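Peptidoglycan-N-acetylmuramic acid deacetylase PdaA (Bacillus subtilis, PDB 1NY1) deacetylates N-acetylmuramic acid residues in peptidoglycan glycan strands, a step toward the muramic delta-lactam of the spore cortex, and is required for germination. Local coordinates at residues A[207-210]-A[211-215]; A[52-56]-A[57-61]. All coordinates share one frame; numbering follows the deposited sequence.

Interaction 1 (A[207-210]-A[211-215]); sequences EALD and DAITD
Thr214 folds back onto Asp210 one turn earlier in the alpha-helix 205-219 of the NodB homology domain. The Asp210 carbonyl O takes two bonds from this one residue. Thr214 OG1 donates to Asp210 O at 2.9 Å, and Thr214 N donates to the same oxygen at 3.1 Å. The two donors lie on opposite faces of the carbonyl plane, with the hydroxyl tilted further from it (34°). Thr214 OG1 sits beside its own backbone N, opposite the carbonyl carbon (chi1 -59°). This turns the hydroxyl back along the helix, and its hydrogen bond fixes the rotation of the threonine. The other i to i+4 bonds are regular: Asp211 N to Glu207 O, Ala212 N to Ala208 O, and Ile213 N to Leu209 O.

On the buried side, the Leu209 and Ile213 side chains meet at a slant. Leu209 CG touches Ile213 CD1 at 3.9 Å, while Ile213 CG1 lies 3.3 Å from Leu209 O. Both side chains pack on Leu47 of strand 44-51, and Leu209 also meets Phe49. This seats the helix on the parallel sheet. The Ala208 methyl touches Met186 of helix 179-188.

The polar side carries the carboxylates. Asp210 and Thr214 run side by side, but Asp210 OD1 takes a hydrogen bond from His68 NE2 and a salt bridge from Lys67 NZ. Asp211 OD2 forms a salt bridge with Lys179 NZ. The two lysines probably offset the negative charge gathered here, since Asp210 OD2 and Asp211 OD1 are 4.9 Å apart. With CG beside the backbone N (chi1 -66°), the Asp211 carboxylate leans back over the preceding turn. There Asp211 CG comes within 3.5 Å of Glu207 O.

Interaction 2 (A[52-56]-A[57-61]); sequences GYENG and YTPKV
Glu54 receives Thr58 through both carboxylate oxygens. Thr58 OG1 donates to Glu54 OE1 in a very short bond (2.5 Å). Thr58 N, in the first turn of helix 58-67, donates to the syn lone pair of Glu54 OE2 at 3.0 Å. Glu54 can do this because its chain bends at chi2 (59°), bringing the carboxylate round to the helix start. Gly56 N adds a weak bond to Glu54 OE2.

Thr58 OG1 also bonds Thr200 OG1. With an alanine at Glu54 the Thr58 amide would probably lose its acceptor, and the Thr58 hydroxyl would be left with Thr200 alone of the two partners named. One water accepts from Asn55 N at 2.9 Å and from Tyr57 N at 3.1 Å. A second water bridges Gly56 O and Lys60 N. Asn55 ND2 bonds Val201 O, while its amide stands nearly perpendicular to the Tyr57 ring. Asn55 O lies over one face of that ring, 3.8 Å from Tyr57 CE2.

This is the strand-to-helix turn after strand 44-51, which carries Asp50, the probable proton acceptor, in the NodB fold of polysaccharide deacetylases.

How the interactions relate
From the N terminus, strand 44-51 comes first. Interaction 2 closes the loop at its end and starts helix 58-67. Much later, after strand 194-198, helix 205-219 carries interaction 1 and leads to strand 222-224. Interaction 1 closes no loop; it lies within successive turns of a single helix. The two contacts are local and in series, so they neither nest nor cross. Their helices nevertheless meet in space, although the contact centres are about 17 Å apart. Lys60 NZ forms a salt bridge with Glu207 OE2 at 2.9 Å, and Val61 CG1 packs on Leu209 CD2. These two pairs join helix 58-67 to helix 205-219, late in the chain.

Interaction 1 (A[207-210]-A[211-215])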
loop_
_atom_site.group_PDB
_atom_site.type_symbol
_atom_site.label_atom_id
_atom_site.label_comp_id
_atom_site.label_asym_id
_atom_site.label_seq_id
_atom_site.Cartn_x
_atom_site.Cartn_y
_atom_site.Cartn_z
ATOM N N GLU A 207 -6.038 -16.906 1.713
ATOM C CA GLU A 207 -6.570 -17.876 0.763
ATOM C C GLU A 207 -7.186 -17.145 -0.432
ATOM O O GLU A 207 -7.046 -17.579 -1.576
ATOM C CB GLU A 207 -7.628 -18.759 1.439
ATOM C CG GLU A 207 -7.109 -19.775 2.473
ATOM C CD GLU A 207 -6.571 -19.152 3.763
ATOM O OE1 GLU A 207 -6.884 -17.980 4.064
ATOM O OE2 GLU A 207 -5.844 -19.856 4.494
ATOM N N ALA A 208 -7.873 -16.035 -0.170
ATOM C CA ALA A 208 -8.478 -15.272 -1.255
ATOM C C ALA A 208 -7.367 -14.743 -2.158
ATOM O O ALA A 208 -7.469 -14.809 -3.382
ATOM C CB ALA A 208 -9.309 -14.110 -0.701
ATOM N N LEU A 209 -6.297 -14.231 -1.551
ATOM C CA LEU A 209 -5.171 -13.697 -2.314
ATOM C C LEU A 209 -4.507 -14.794 -3.147
ATOM O O LEU A 209 -4.122 -14.572 -4.299
ATOM C CB LEU A 209 -4.137 -13.069 -1.376
ATOM C CG LEU A 209 -2.880 -12.461 -2.019
ATOM C CD1 LEU A 209 -3.251 -11.269 -2.901
ATOM C CD2 LEU A 209 -1.929 -12.013 -0.917
ATOM N N ASP A 210 -4.373 -15.977 -2.557
ATOM C CA ASP A 210 -3.770 -17.113 -3.249
ATOM C C ASP A 210 -4.566 -17.388 -4.538
ATOM O O ASP A 210 -3.991 -17.491 -5.624
ATOM C CB ASP A 210 -3.784 -18.333 -2.319
ATOM C CG ASP A 210 -2.967 -19.501 -2.846
ATOM O OD1 ASP A 210 -2.359 -19.404 -3.941
ATOM O OD2 ASP A 210 -2.935 -20.531 -2.142
ATOM N N ASP A 211 -5.889 -17.489 -4.416
ATOM C CA ASP A 211 -6.756 -17.747 -5.568
ATOM C C ASP A 211 -6.739 -16.606 -6.576
ATOM O O ASP A 211 -6.732 -16.829 -7.788
ATOM C CB ASP A 211 -8.205 -17.977 -5.121
ATOM C CG ASP A 211 -8.379 -19.248 -4.305
ATOM O OD1 ASP A 211 -7.398 -20.007 -4.153
ATOM O OD2 ASP A 211 -9.503 -19.486 -3.820
ATOM N N ALA A 212 -6.744 -15.378 -6.069
ATOM C CA ALA A 212 -6.740 -14.198 -6.923
ATOM C C ALA A 212 -5.480 -14.126 -7.776
ATOM O O ALA A 212 -5.554 -13.867 -8.973
ATOM C CB ALA A 212 -6.873 -12.935 -6.073
ATOM N N ILE A 213 -4.320 -14.348 -7.164
ATOM C CA ILE A 213 -3.077 -14.299 -7.926
ATOM C C ILE A 213 -3.081 -15.417 -8.965
ATOM O O ILE A 213 -2.769 -15.190 -10.135
ATOM C CB ILE A 213 -1.841 -14.457 -7.018
ATOM C CG1 ILE A 213 -1.724 -13.243 -6.095
ATOM C CG2 ILE A 213 -0.576 -14.570 -7.875
ATOM C CD1 ILE A 213 -0.652 -13.388 -5.045
ATOM N N THR A 214 -3.436 -16.623 -8.538
ATOM C CA THR A 214 -3.474 -17.748 -9.458
ATOM C C THR A 214 -4.335 -17.414 -10.678
ATOM O O THR A 214 -3.863 -17.489 -11.812
ATOM C CB THR A 214 -4.028 -19.016 -8.777
ATOM O OG1 THR A 214 -3.209 -19.350 -7.652
ATOM C CG2 THR A 214 -4.026 -20.189 -9.753
ATOM N N ASP A 215 -5.585 -17.022 -10.451
ATOM C CA ASP A 215 -6.483 -16.703 -11.560
ATOM C C ASP A 215 -6.108 -15.458 -12.361
ATOM O O ASP A 215 -6.327 -15.413 -13.576
ATOM C CB ASP A 215 -7.926 -16.586 -11.063
ATOM C CG ASP A 215 -8.476 -17.911 -10.576
ATOM O OD1 ASP A 215 -8.299 -18.931 -11.285
ATOM O OD2 ASP A 215 -9.091 -17.938 -9.487
#

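Interaction 2 (A[52-56]-A[57-61])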
loop_
_atom_site.group_PDB
_atom_site.type_symbol
_atom_site.label_atom_id
_atom_site.label_comp_id
_atom_site.label_asym_id
_atom_site.label_seq_id
_atom_site.Cartn_x
_atom_site.Cartn_y
_atom_site.Cartn_z
ATOM N N GLY A 52 -1.501 -2.289 10.435
ATOM C CA GLY A 52 -1.537 -1.520 11.669
ATOM C C GLY A 52 -1.454 -2.409 12.897
ATOM O O GLY A 52 -1.004 -1.972 13.952
ATOM N N TYR A 53 -1.914 -3.650 12.760
ATOM C CA TYR A 53 -1.870 -4.632 13.840
ATOM C C TYR A 53 -1.968 -6.026 13.237
ATOM O O TYR A 53 -2.281 -6.180 12.055
ATOM C CB TYR A 53 -3.007 -4.420 14.851
ATOM C CG TYR A 53 -4.386 -4.579 14.265
ATOM C CD1 TYR A 53 -4.993 -3.532 13.574
ATOM C CD2 TYR A 53 -5.073 -5.786 14.367
ATOM C CE1 TYR A 53 -6.248 -3.684 12.997
ATOM C CE2 TYR A 53 -6.328 -5.952 13.794
ATOM C CZ TYR A 53 -6.907 -4.895 13.110
ATOM O OH TYR A 53 -8.143 -5.048 12.537
ATOM N N GLU A 54 -1.718 -7.042 14.053
ATOM C CA GLU A 54 -1.744 -8.422 13.577
ATOM C C GLU A 54 -2.936 -9.204 14.127
ATOM O O GLU A 54 -3.276 -9.085 15.303
ATOM C CB GLU A 54 -0.422 -9.097 13.970
ATOM C CG GLU A 54 -0.244 -10.550 13.538
ATOM C CD GLU A 54 -0.322 -10.746 12.027
ATOM O OE1 GLU A 54 -0.170 -9.761 11.273
ATOM O OE2 GLU A 54 -0.518 -11.901 11.596
ATOM N N ASN A 55 -3.585 -9.990 13.268
ATOM C CA ASN A 55 -4.720 -10.793 13.700
ATOM C C ASN A 55 -4.507 -12.274 13.368
ATOM O O ASN A 55 -5.458 -13.055 13.330
ATOM C CB ASN A 55 -6.023 -10.277 13.078
ATOM C CG ASN A 55 -7.259 -10.854 13.749
ATOM O OD1 ASN A 55 -7.278 -11.066 14.963
ATOM N ND2 ASN A 55 -8.306 -11.095 12.962
ATOM N N GLY A 56 -3.255 -12.641 13.104
ATOM C CA GLY A 56 -2.908 -14.031 12.849
ATOM C C GLY A 56 -2.797 -14.581 11.437
ATOM O O GLY A 56 -2.551 -15.775 11.280
ATOM N N TYR A 57 -2.937 -13.736 10.420
ATOM C CA TYR A 57 -2.878 -14.211 9.047
ATOM C C TYR A 57 -1.703 -13.730 8.205
ATOM O O TYR A 57 -1.503 -14.218 7.092
ATOM C CB TYR A 57 -4.184 -13.849 8.319
ATOM C CG TYR A 57 -5.439 -14.316 9.029
ATOM C CD1 TYR A 57 -5.708 -15.672 9.185
ATOM C CD2 TYR A 57 -6.345 -13.397 9.562
ATOM C CE1 TYR A 57 -6.849 -16.110 9.856
ATOM C CE2 TYR A 57 -7.494 -13.823 10.239
ATOM C CZ TYR A 57 -7.736 -15.185 10.383
ATOM O OH TYR A 57 -8.845 -15.631 11.071
ATOM N N THR A 58 -0.916 -12.785 8.706
ATOM C CA THR A 58 0.188 -12.281 7.895
ATOM C C THR A 58 1.209 -13.353 7.505
ATOM O O THR A 58 1.764 -13.307 6.412
ATOM C CB THR A 58 0.865 -11.082 8.575
ATOM O OG1 THR A 58 -0.125 -10.071 8.807
ATOM C CG2 THR A 58 1.948 -10.498 7.676
ATOM N N PRO A 59 1.470 -14.328 8.395
ATOM C CA PRO A 59 2.432 -15.375 8.034
ATOM C C PRO A 59 1.940 -16.114 6.790
ATOM O O PRO A 59 2.724 -16.421 5.894
ATOM C CB PRO A 59 2.446 -16.267 9.267
ATOM C CG PRO A 59 2.271 -15.283 10.370
ATOM C CD PRO A 59 1.168 -14.377 9.835
ATOM N N LYS A 60 0.642 -16.404 6.731
ATOM C CA LYS A 60 0.097 -17.097 5.567
ATOM C C LYS A 60 0.170 -16.219 4.320
ATOM O O LYS A 60 0.447 -16.714 3.224
ATOM C CB LYS A 60 -1.348 -17.552 5.816
ATOM C CG LYS A 60 -1.467 -18.780 6.730
ATOM C CD LYS A 60 -2.876 -19.388 6.714
ATOM C CE LYS A 60 -3.918 -18.429 7.292
ATOM N NZ LYS A 60 -5.321 -18.938 7.146
ATOM N N VAL A 61 -0.071 -14.920 4.479
ATOM C CA VAL A 61 0.006 -14.006 3.344
ATOM C C VAL A 61 1.420 -14.021 2.773
ATOM O O VAL A 61 1.611 -14.039 1.557
ATOM C CB VAL A 61 -0.355 -12.565 3.755
ATOM C CG1 VAL A 61 0.059 -11.589 2.656
ATOM C CG2 VAL A 61 -1.854 -12.460 4.009
HETATM O O HOH W 1 -3.144 -10.621 10.481
HETATM O O HOH W 2 -0.975 -17.141 9.209
#